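Local coordinates for RING finger protein unkempt homolog (Mus musculus, PDB 5ELK) that binds RNA in a sequence-specific manner through clustered CCCH zinc fingers and represses translation, shaping the early morphology of cortical neurons in the embryo, at residues A[2-6]-A[7-11]; A[30-33]-A[34-38]; A[79-82]-A[83-86]; A[96-99]-A[100-104]. All blocks are in the same frame, centred on the assembly; numbering follows the deposited sequence.

Contact 1 (A[2-6]-A[7-11]); sequences PRWQE and TAYVL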
# COMPACT_ATOMS: atom_id res chain seq x y z
N PRO A 2 9.76 -4.50 12.22
CA PRO A 2 11.17 -4.21 12.50
C PRO A 2 11.88 -3.41 11.40
O PRO A 2 12.35 -2.30 11.69
CB PRO A 2 11.78 -5.61 12.65
CG PRO A 2 10.67 -6.40 13.28
CD PRO A 2 9.38 -5.84 12.70
N ARG A 3 11.96 -3.93 10.18
CA ARG A 3 12.76 -3.29 9.13
C ARG A 3 11.99 -2.28 8.27
O ARG A 3 12.24 -2.17 7.07
CB ARG A 3 13.40 -4.34 8.21
CG ARG A 3 14.56 -5.14 8.82
CD ARG A 3 15.45 -5.75 7.71
NE ARG A 3 16.56 -6.56 8.24
CZ ARG A 3 17.60 -6.98 7.53
NH1 ARG A 3 17.72 -6.67 6.24
NH2 ARG A 3 18.55 -7.71 8.11
N TRP A 4 11.08 -1.51 8.88
CA TRP A 4 10.22 -0.61 8.11
C TRP A 4 10.98 0.50 7.38
O TRP A 4 10.43 1.15 6.47
CB TRP A 4 9.13 0.00 9.00
CG TRP A 4 8.07 -0.98 9.44
CD1 TRP A 4 7.70 -1.26 10.72
CD2 TRP A 4 7.26 -1.81 8.60
NE1 TRP A 4 6.71 -2.21 10.73
CE2 TRP A 4 6.43 -2.57 9.44
CE3 TRP A 4 7.17 -1.99 7.21
CZ2 TRP A 4 5.51 -3.50 8.94
CZ3 TRP A 4 6.25 -2.91 6.72
CH2 TRP A 4 5.43 -3.65 7.58
N GLN A 5 12.24 0.72 7.74
CA GLN A 5 12.96 1.86 7.21
C GLN A 5 13.56 1.57 5.85
O GLN A 5 14.11 2.46 5.20
CB GLN A 5 14.05 2.29 8.19
CG GLN A 5 14.40 3.77 8.12
CD GLN A 5 13.25 4.67 8.54
OE1 GLN A 5 12.27 4.21 9.14
NE2 GLN A 5 13.36 5.95 8.23
N GLU A 6 13.45 0.31 5.41
CA GLU A 6 13.95 -0.10 4.10
C GLU A 6 12.82 -0.44 3.15
O GLU A 6 11.87 -1.15 3.51
CB GLU A 6 14.91 -1.28 4.20
CG GLU A 6 14.82 -2.06 5.50
CD GLU A 6 16.11 -2.04 6.29
OE1 GLU A 6 16.11 -2.47 7.47
OE2 GLU A 6 17.14 -1.58 5.73
N THR A 7 12.93 0.05 1.93
CA THR A 7 11.87 -0.08 0.94
C THR A 7 11.56 -1.54 0.57
O THR A 7 10.41 -1.88 0.29
CB THR A 7 12.21 0.75 -0.30
OG1 THR A 7 13.45 0.29 -0.87
CG2 THR A 7 12.37 2.22 0.10
N ALA A 8 12.57 -2.40 0.60
CA ALA A 8 12.38 -3.80 0.23
C ALA A 8 11.45 -4.51 1.21
O ALA A 8 10.75 -5.45 0.83
CB ALA A 8 13.71 -4.51 0.14
N TYR A 9 11.46 -4.06 2.46
CA TYR A 9 10.66 -4.66 3.52
C TYR A 9 9.24 -4.12 3.47
O TYR A 9 8.26 -4.84 3.74
CB TYR A 9 11.29 -4.34 4.88
CG TYR A 9 10.63 -5.05 6.05
CD1 TYR A 9 11.03 -6.33 6.43
CD2 TYR A 9 9.62 -4.44 6.78
CE1 TYR A 9 10.43 -6.97 7.50
CE2 TYR A 9 9.02 -5.08 7.85
CZ TYR A 9 9.43 -6.35 8.20
OH TYR A 9 8.83 -6.99 9.26
N VAL A 10 9.14 -2.84 3.13
CA VAL A 10 7.85 -2.20 2.95
C VAL A 10 7.10 -2.97 1.88
O VAL A 10 5.93 -3.33 2.06
CB VAL A 10 8.02 -0.74 2.50
CG1 VAL A 10 6.66 -0.11 2.13
CG2 VAL A 10 8.69 0.05 3.59
N LEU A 11 7.80 -3.24 0.78
CA LEU A 11 7.22 -3.94 -0.36
C LEU A 11 6.65 -5.29 0.04
O LEU A 11 5.57 -5.67 -0.40
CB LEU A 11 8.28 -4.19 -1.43
CG LEU A 11 7.87 -4.00 -2.89
CD1 LEU A 11 8.85 -4.76 -3.77
CD2 LEU A 11 6.42 -4.40 -3.20

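Contact 2 (A[30-33]-A[34-38]); sequences YACP and YYHNS. With ZN (zinc ion), chain C; nucleotides of chain B.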
# COMPACT_ATOMS: atom_id res chain seq x y z
N TYR A 30 -1.57 5.97 6.32
CA TYR A 30 -0.27 5.60 5.77
C TYR A 30 0.81 5.48 6.84
O TYR A 30 1.83 4.81 6.65
CB TYR A 30 0.16 6.63 4.71
CG TYR A 30 0.31 8.06 5.22
CD1 TYR A 30 1.29 8.39 6.16
CD2 TYR A 30 -0.52 9.08 4.77
CE1 TYR A 30 1.44 9.69 6.64
CE2 TYR A 30 -0.37 10.40 5.25
CZ TYR A 30 0.60 10.69 6.18
OH TYR A 30 0.76 11.98 6.65
N ALA A 31 0.58 6.14 7.97
CA ALA A 31 1.56 6.25 9.05
C ALA A 31 1.71 4.94 9.81
O ALA A 31 2.68 4.76 10.55
CB ALA A 31 1.14 7.36 10.02
N CYS A 32 0.76 4.03 9.65
CA CYS A 32 0.79 2.75 10.35
C CYS A 32 0.92 1.57 9.39
O CYS A 32 0.01 1.31 8.60
CB CYS A 32 -0.46 2.55 11.21
SG CYS A 32 -0.40 1.01 12.11
N PRO A 33 2.04 0.83 9.46
CA PRO A 33 2.32 -0.24 8.49
C PRO A 33 1.49 -1.51 8.68
O PRO A 33 1.81 -2.55 8.09
CB PRO A 33 3.80 -0.53 8.72
CG PRO A 33 4.00 -0.24 10.19
CD PRO A 33 3.09 0.92 10.50
N TYR A 34 0.43 -1.42 9.48
CA TYR A 34 -0.46 -2.56 9.70
C TYR A 34 -1.86 -2.13 9.25
O TYR A 34 -2.11 -0.94 9.09
CB TYR A 34 -0.43 -2.98 11.17
CG TYR A 34 0.96 -3.40 11.63
CD1 TYR A 34 1.51 -4.62 11.25
CD2 TYR A 34 1.73 -2.56 12.43
CE1 TYR A 34 2.78 -5.00 11.67
CE2 TYR A 34 3.01 -2.94 12.85
CZ TYR A 34 3.53 -4.15 12.47
OH TYR A 34 4.79 -4.53 12.89
N TYR A 35 -2.74 -3.10 9.01
CA TYR A 35 -4.06 -2.77 8.48
C TYR A 35 -5.12 -2.76 9.56
O TYR A 35 -5.04 -3.50 10.54
CB TYR A 35 -4.47 -3.68 7.31
CG TYR A 35 -4.86 -5.11 7.67
CD1 TYR A 35 -6.09 -5.40 8.23
CD2 TYR A 35 -4.00 -6.16 7.40
CE1 TYR A 35 -6.44 -6.70 8.54
CE2 TYR A 35 -4.34 -7.45 7.70
CZ TYR A 35 -5.56 -7.72 8.27
OH TYR A 35 -5.89 -9.03 8.56
N HIS A 36 -6.12 -1.91 9.35
CA HIS A 36 -7.12 -1.62 10.36
C HIS A 36 -8.50 -2.05 9.88
O HIS A 36 -9.40 -2.32 10.68
CB HIS A 36 -7.09 -0.12 10.65
CG HIS A 36 -5.75 0.37 11.08
ND1 HIS A 36 -4.68 0.51 10.21
CD2 HIS A 36 -5.28 0.73 12.30
CE1 HIS A 36 -3.63 0.95 10.87
NE2 HIS A 36 -3.96 1.09 12.14
N ASN A 37 -8.67 -2.14 8.57
CA ASN A 37 -9.91 -2.62 7.99
C ASN A 37 -9.66 -3.37 6.68
O ASN A 37 -8.51 -3.63 6.31
CB ASN A 37 -10.89 -1.46 7.79
CG ASN A 37 -10.27 -0.27 7.09
OD1 ASN A 37 -9.96 -0.31 5.90
ND2 ASN A 37 -10.09 0.82 7.83
N SER A 38 -10.73 -3.74 5.99
CA SER A 38 -10.64 -4.51 4.75
C SER A 38 -10.13 -3.63 3.63
O SER A 38 -9.38 -4.09 2.76
CB SER A 38 -12.01 -5.09 4.38
OG SER A 38 -12.97 -4.07 4.19
ZN ZN C . -2.37 0.81 13.35
P G B 5 -5.21 11.12 -2.32
OP1 G B 5 -6.40 11.03 -3.20
OP2 G B 5 -4.87 12.43 -1.69
O5' G B 5 -5.31 10.07 -1.13
C5' G B 5 -6.03 8.85 -1.28
C4' G B 5 -5.66 7.85 -0.21
O4' G B 5 -4.37 7.27 -0.52
C3' G B 5 -5.55 8.42 1.21
O3' G B 5 -6.02 7.45 2.15
C2' G B 5 -4.04 8.60 1.38
O2' G B 5 -3.59 8.56 2.72
C1' G B 5 -3.49 7.43 0.57
N9 G B 5 -2.14 7.65 0.05
C8 G B 5 -1.76 8.57 -0.91
N7 G B 5 -0.49 8.52 -1.17
C5 G B 5 0.01 7.53 -0.34
C6 G B 5 1.33 7.03 -0.18
O6 G B 5 2.36 7.39 -0.76
N1 G B 5 1.40 6.02 0.77
C2 G B 5 0.32 5.54 1.47
N2 G B 5 0.59 4.55 2.34
N3 G B 5 -0.92 5.98 1.33
C4 G B 5 -1.00 6.97 0.42

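Contact 3 (A[79-82]-A[83-86]); sequences CHTR and TEQQ. With ZN (zinc ion), chain D; nucleotides of chain B.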
# COMPACT_ATOMS: atom_id res chain seq x y z
N CYS A 79 -6.17 -6.03 -8.09
CA CYS A 79 -6.07 -5.35 -6.80
C CYS A 79 -7.44 -5.10 -6.19
O CYS A 79 -8.38 -4.76 -6.89
CB CYS A 79 -5.32 -4.02 -6.96
SG CYS A 79 -3.58 -4.22 -7.39
N HIS A 80 -7.52 -5.25 -4.87
CA HIS A 80 -8.76 -5.09 -4.12
C HIS A 80 -8.76 -3.87 -3.19
O HIS A 80 -9.78 -3.52 -2.61
CB HIS A 80 -9.04 -6.35 -3.29
CG HIS A 80 -9.74 -7.44 -4.05
ND1 HIS A 80 -9.97 -8.68 -3.51
CD2 HIS A 80 -10.25 -7.46 -5.30
CE1 HIS A 80 -10.59 -9.43 -4.41
NE2 HIS A 80 -10.77 -8.72 -5.50
N THR A 81 -7.60 -3.24 -3.05
CA THR A 81 -7.51 -1.99 -2.30
C THR A 81 -6.46 -1.08 -2.90
O THR A 81 -5.56 -1.53 -3.62
CB THR A 81 -7.10 -2.21 -0.84
OG1 THR A 81 -5.74 -2.66 -0.79
CG2 THR A 81 -7.99 -3.23 -0.17
N ARG A 82 -6.59 0.20 -2.60
CA ARG A 82 -5.71 1.21 -3.14
C ARG A 82 -4.31 0.92 -2.65
O ARG A 82 -3.31 1.10 -3.37
CB ARG A 82 -6.17 2.59 -2.67
CG ARG A 82 -5.20 3.73 -2.98
CD ARG A 82 -5.73 5.05 -2.44
NE ARG A 82 -6.91 5.51 -3.18
CZ ARG A 82 -8.12 5.71 -2.65
NH1 ARG A 82 -8.35 5.52 -1.35
NH2 ARG A 82 -9.11 6.12 -3.43
N THR A 83 -4.22 0.43 -1.42
CA THR A 83 -2.93 0.07 -0.87
C THR A 83 -2.28 -1.04 -1.68
O THR A 83 -1.07 -1.02 -1.91
CB THR A 83 -3.04 -0.35 0.58
OG1 THR A 83 -3.72 0.68 1.31
CG2 THR A 83 -1.65 -0.55 1.17
N GLU A 84 -3.08 -2.02 -2.10
CA GLU A 84 -2.55 -3.14 -2.87
C GLU A 84 -2.00 -2.66 -4.20
O GLU A 84 -1.04 -3.23 -4.73
CB GLU A 84 -3.63 -4.19 -3.12
CG GLU A 84 -3.80 -5.13 -1.96
CD GLU A 84 -4.47 -6.42 -2.33
OE1 GLU A 84 -5.21 -6.46 -3.34
OE2 GLU A 84 -4.24 -7.41 -1.62
N GLN A 85 -2.60 -1.62 -4.74
CA GLN A 85 -2.14 -1.09 -6.01
C GLN A 85 -0.90 -0.20 -5.83
O GLN A 85 0.09 -0.36 -6.54
CB GLN A 85 -3.26 -0.30 -6.67
CG GLN A 85 -2.92 0.22 -8.04
CD GLN A 85 -4.04 1.01 -8.66
OE1 GLN A 85 -4.64 1.87 -8.02
NE2 GLN A 85 -4.34 0.72 -9.92
N GLN A 86 -0.96 0.72 -4.88
CA GLN A 86 0.11 1.68 -4.69
C GLN A 86 1.41 0.99 -4.31
O GLN A 86 2.49 1.43 -4.68
CB GLN A 86 -0.27 2.72 -3.63
CG GLN A 86 -1.33 3.71 -4.10
CD GLN A 86 -1.33 4.99 -3.29
OE1 GLN A 86 -2.16 5.17 -2.40
NE2 GLN A 86 -0.41 5.89 -3.61
ZN ZN D . -11.57 -9.21 -7.33
P G B 5 -5.21 11.12 -2.32
OP1 G B 5 -6.40 11.03 -3.20
OP2 G B 5 -4.87 12.43 -1.69
O5' G B 5 -5.31 10.07 -1.13
C5' G B 5 -6.03 8.85 -1.28
C4' G B 5 -5.66 7.85 -0.21
O4' G B 5 -4.37 7.27 -0.52
C3' G B 5 -5.55 8.42 1.21
O3' G B 5 -6.02 7.45 2.15
C2' G B 5 -4.04 8.60 1.38
O2' G B 5 -3.59 8.56 2.72
C1' G B 5 -3.49 7.43 0.57
N9 G B 5 -2.14 7.65 0.05
C8 G B 5 -1.76 8.57 -0.91
N7 G B 5 -0.49 8.52 -1.17
C5 G B 5 0.01 7.53 -0.34
C6 G B 5 1.33 7.03 -0.18
O6 G B 5 2.36 7.39 -0.76
N1 G B 5 1.40 6.02 0.77
C2 G B 5 0.32 5.54 1.47
N2 G B 5 0.59 4.55 2.34
N3 G B 5 -0.92 5.98 1.33
C4 G B 5 -1.00 6.97 0.42
P U B 3 -1.31 4.43 -12.61
OP1 U B 3 -1.25 5.89 -12.84
OP2 U B 3 -0.43 3.50 -13.35
O5' U B 3 -1.04 4.21 -11.06
C5' U B 3 -1.91 3.41 -10.27
C4' U B 3 -2.05 3.97 -8.88
O4' U B 3 -0.77 3.83 -8.18
C3' U B 3 -2.40 5.45 -8.84
O3' U B 3 -3.17 5.71 -7.66
C2' U B 3 -1.02 6.10 -8.70
O2' U B 3 -1.04 7.41 -8.17
C1' U B 3 -0.32 5.11 -7.77
N1 U B 3 1.15 5.14 -7.82
C2 U B 3 1.86 5.01 -6.63
O2 U B 3 1.32 4.85 -5.54
N3 U B 3 3.23 5.06 -6.74
C4 U B 3 3.96 5.24 -7.90
O4 U B 3 5.19 5.27 -7.84
C5 U B 3 3.16 5.38 -9.08
C6 U B 3 1.82 5.33 -9.01
P A B 4 -4.18 6.96 -7.61
OP1 A B 4 -5.49 6.49 -7.07
OP2 A B 4 -4.10 7.62 -8.94
O5' A B 4 -3.55 7.97 -6.54
C5' A B 4 -3.46 7.61 -5.17
C4' A B 4 -3.07 8.78 -4.28
O4' A B 4 -1.71 9.22 -4.58
C3' A B 4 -3.94 10.03 -4.38
O3' A B 4 -3.89 10.66 -3.10
C2' A B 4 -3.15 10.90 -5.34
O2' A B 4 -3.45 12.28 -5.27
C1' A B 4 -1.72 10.60 -4.88
N9 A B 4 -0.67 10.86 -5.87
C8 A B 4 -0.71 10.60 -7.22
N7 A B 4 0.41 10.89 -7.83
C5 A B 4 1.26 11.36 -6.83
C6 A B 4 2.59 11.81 -6.85
N6 A B 4 3.33 11.89 -7.96
N1 A B 4 3.15 12.20 -5.67
C2 A B 4 2.39 12.12 -4.56
N3 A B 4 1.13 11.70 -4.41
C4 A B 4 0.60 11.33 -5.60

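Contact 4 (A[96-99]-A[100-104]); sequences KCND and MQQAG. With ZN (zinc ion), chain E; nucleotides of chain B.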
# COMPACT_ATOMS: atom_id res chain seq x y z
N LYS A 96 7.86 9.65 -9.49
CA LYS A 96 8.40 10.65 -8.59
C LYS A 96 7.38 11.19 -7.60
O LYS A 96 6.27 11.56 -7.96
CB LYS A 96 8.95 11.84 -9.39
CG LYS A 96 10.05 11.48 -10.37
CD LYS A 96 10.63 12.73 -11.02
CE LYS A 96 9.68 13.33 -12.07
NZ LYS A 96 9.85 14.81 -12.23
N CYS A 97 7.77 11.26 -6.33
CA CYS A 97 6.95 11.88 -5.31
C CYS A 97 6.90 13.39 -5.50
O CYS A 97 7.92 14.09 -5.46
CB CYS A 97 7.49 11.53 -3.92
SG CYS A 97 6.61 12.30 -2.56
N ASN A 98 5.70 13.90 -5.71
CA ASN A 98 5.50 15.31 -6.02
C ASN A 98 5.79 16.22 -4.83
O ASN A 98 6.36 17.29 -4.98
CB ASN A 98 4.06 15.51 -6.48
CG ASN A 98 3.95 16.41 -7.67
OD1 ASN A 98 3.34 17.47 -7.61
ND2 ASN A 98 4.55 15.99 -8.78
N ASP A 99 5.41 15.77 -3.64
CA ASP A 99 5.61 16.55 -2.42
C ASP A 99 7.10 16.75 -2.18
O ASP A 99 7.53 17.82 -1.74
CB ASP A 99 5.00 15.82 -1.22
CG ASP A 99 3.52 15.55 -1.39
OD1 ASP A 99 3.17 14.52 -2.03
OD2 ASP A 99 2.71 16.36 -0.90
N MET A 100 7.88 15.71 -2.45
CA MET A 100 9.31 15.76 -2.23
C MET A 100 9.94 16.69 -3.26
O MET A 100 10.88 17.42 -2.95
CB MET A 100 9.92 14.35 -2.32
CG MET A 100 11.45 14.31 -2.24
SD MET A 100 12.13 14.82 -0.65
CE MET A 100 11.78 13.40 0.39
N GLN A 101 9.40 16.67 -4.48
CA GLN A 101 9.99 17.42 -5.57
C GLN A 101 9.76 18.92 -5.37
O GLN A 101 10.56 19.74 -5.82
CB GLN A 101 9.42 16.99 -6.91
CG GLN A 101 10.41 17.06 -8.05
CD GLN A 101 9.79 16.66 -9.38
OE1 GLN A 101 10.33 15.81 -10.10
NE2 GLN A 101 8.67 17.28 -9.73
N GLN A 102 8.68 19.26 -4.69
CA GLN A 102 8.33 20.65 -4.45
C GLN A 102 8.96 21.21 -3.20
O GLN A 102 9.50 22.32 -3.22
CB GLN A 102 6.82 20.78 -4.31
CG GLN A 102 6.12 20.65 -5.62
CD GLN A 102 4.65 20.40 -5.46
OE1 GLN A 102 4.08 20.60 -4.39
NE2 GLN A 102 4.02 19.94 -6.53
N ALA A 103 8.90 20.44 -2.11
CA ALA A 103 9.30 20.93 -0.79
C ALA A 103 10.67 20.43 -0.31
O ALA A 103 11.32 21.10 0.48
CB ALA A 103 8.22 20.59 0.24
N GLY A 104 11.11 19.27 -0.79
CA GLY A 104 12.33 18.67 -0.29
C GLY A 104 12.07 17.79 0.92
O GLY A 104 13.01 17.33 1.57
ZN ZN E . 7.01 10.98 -0.78
P A B 4 -4.18 6.96 -7.61
OP1 A B 4 -5.49 6.49 -7.07
OP2 A B 4 -4.10 7.62 -8.94
O5' A B 4 -3.55 7.97 -6.54
C5' A B 4 -3.46 7.61 -5.17
C4' A B 4 -3.07 8.78 -4.28
O4' A B 4 -1.71 9.22 -4.58
C3' A B 4 -3.94 10.03 -4.38
O3' A B 4 -3.89 10.66 -3.10
C2' A B 4 -3.15 10.90 -5.34
O2' A B 4 -3.45 12.28 -5.27
C1' A B 4 -1.72 10.60 -4.88
N9 A B 4 -0.67 10.86 -5.87
C8 A B 4 -0.71 10.60 -7.22
N7 A B 4 0.41 10.89 -7.83
C5 A B 4 1.26 11.36 -6.83
C6 A B 4 2.59 11.81 -6.85
N6 A B 4 3.33 11.89 -7.96
N1 A B 4 3.15 12.20 -5.67
C2 A B 4 2.39 12.12 -4.56
N3 A B 4 1.13 11.70 -4.41
C4 A B 4 0.60 11.33 -5.60

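Contact 1 (A[2-6]-A[7-11])
Tyr9 carries CG anti to its own amide nitrogen (chi1 -174°), which swings the phenol back over residues 2-6, while Trp4 has CG anti to its carbonyl carbon, bringing the indole up against that phenol. The two rings form an edge-to-face (T-shaped) pair: their planes stand at 77°, and the CD2-CE2 edge of Tyr9 is directed onto the face of the six-membered ring of Trp4, with CD2 3.5 Å from Trp4 CE3. One face of the Tyr9 ring receives the CB of Arg3, a CH-pi contact 3.8 Å from the ring centroid and 23° off its normal, and beyond the ring the phenol oxygen OH comes within 3.7 Å of Pro2 CD. Tyr9 is thus met at an edge, over a face and at its hydroxyl end by three successive residues of the preceding loop.

The backbone explains how such close neighbours in sequence can meet. Residues Arg3 to Glu6 make a type I beta turn, and Glu6 is the N-cap of the helix that follows. Its carbonyl O accepts two amides, Val10 N at 3.2 Å and Tyr9 N at 3.1 Å. Val10 sets its CG2 3.5 Å from Trp4 O, so the turn also rests on the helix.

The contact is largely at the surface, at the start of helix 7-13; beyond it the indole of Trp4 packs on Pro33 of the zinc-finger loop, while Val10 touches Phe87, just past helix 82-86, and Tyr92.

Contact 2 (A[30-33]-A[34-38])
Cys32 and His36 meet edge-on around a zinc ion: the thiolate sulfur lies near the plane of the imidazole, 76° off the ring normal, with SG 3.5 Å from His36 CE1. Both are ligands: Cys32 SG lies 2.3 Å from the zinc ion and His36 NE2 2.0 Å from it, so the metal fixes the relation of sulfur to ring. With SG anti to the backbone nitrogen of Cys32 (chi1 -178°), the sulfur is turned toward the following residues as well as the metal.

These two residues are the last cysteine and the histidine of a CCCH zinc finger, separated by the three-residue spacing of that motif; Cys19 and Cys26 complete the four-ligand site. The far nitrogen of the imidazole, ND1, is hydrogen-bonded to Asp40, consistent with a second-shell carboxylate that steadies the ring's rotation and would probably make NE2 a stronger donor to the metal.

Tyr34 presents its ring edge to the same sulfur, which lies 80° off the ring normal. Its amide N also reaches back to Cys32 SG in a weak N-H...S bond of 3.7 Å. The phenol ring crosses Pro33, its CE2 lying 3.9 Å from Pro33 CG. Replacing Tyr34 by an alanine would probably uncover this flank of Pro33 and take the aromatic edge from beside the zinc-bound sulfur. On the RNA side of the loop, Tyr30 brings its CB to 3.2 Å from N2 of G5 of chain B, and the ribose O2' of that nucleotide lies at the edge of the Tyr30 ring.

Contact 3 (A[79-82]-A[83-86])
Two side-chain bonds tie the start of helix 82-86 to the end of a CCCH zinc finger. Glu84 OE1 takes the amide N of His80 at 3.0 Å, nearly straight at 164°, on the anti side and tilted somewhat out of the carboxylate plane; the same oxygen forms a salt bridge with Arg43. His80 itself binds zinc through NE2, along with Cys55, Cys70 and Cys76, so Glu84 holds the backbone of a metal ligand. Thr81 is the N-cap: its OG1 accepts Glu84 N at 3.0 Å and is also hydrogen-bonded to Arg41 O. Arg82 O then accepts Gln86 N at 2.8 Å.

Outward, the side chains of Arg82 and Gln86 run side by side, with guanidinium and amide planes 83° apart and Arg82 CG 3.4 Å from Gln86 OE1. The Arg82 chain, bent at chi3 (-69°), lays a guanidinium face against C5' of G5 of chain B. An alanine at Arg82 is likely to leave this ribose without the guanidinium over its C5' and the oxygen end of the Gln86 amide without its neighbour. On the inner side, Cys79 SG packs 3.7 Å from Gln85 CA. At the RNA surface, Gln86 NE2 donates to O2 of U3 of chain B at 2.8 Å.

Contact 4 (A[96-99]-A[100-104])
Cys97 and Met100 form the compact part of this contact, at the first turn of the helix that follows the leading cysteine of a CCCH zinc finger. Cys97 is both N-cap and metal ligand: its SG binds zinc at 2.3 Å and accepts Met100 N in a weak capping bond of 3.6 Å. The sulfur, anti to the backbone nitrogen (chi1 177°), also has Met100 CB beside it. Cys106, Cys112 and His116 complete the zinc site, and Met100 packs on His116. Backbone bonds continue the turn: Gln101 N to Cys97 O, Gln102 N to Asn98 O and Ala103 N to Asp99 O.

The outer side is polar and largely solvent-exposed. There the Lys96 chain, bent at chi3, crosses the extended Gln101 obliquely; NZ is modelled so close to OE1 that the exact geometry of the pair is doubtful. The amides of Asn98 and Gln102 stand with planes 79° apart, not hydrogen-bonded to each other.

The RNA base meets the backbone just before and at the helix start. Beside it, Asp99 OD1 forms a salt bridge with Arg108. N6 of A4 of chain B donates to Lys96 O at 3.0 Å, while Asn98 N donates to adenine N1 at 3.1 Å, almost straight at 174°.

Contact 3 is the buried one, contact 2 is partly buried, and contacts 1 and 4 lie at the surface, contact 4 farthest from the centre of the chain. Contact 2 supplies two ligands, contacts 3 and 4 one each, to three different zinc ions, whereas contact 1 binds none and joins an aromatic pair to backbone bonds. Contacts 3 and 4 have a side-chain N-cap, a threonine hydroxyl in one and, weakly, a zinc-bound sulfur in the other; contact 1 starts its helix with backbone bonds, and contact 2 has no helix. Contacts 1 and 2 touch where Trp4 NE1 meets Pro33 CG at 3.4 Å, and contacts 2 and 3 where Ser38 O meets Thr81 CG2. RNA reaches contacts 2, 3 and 4.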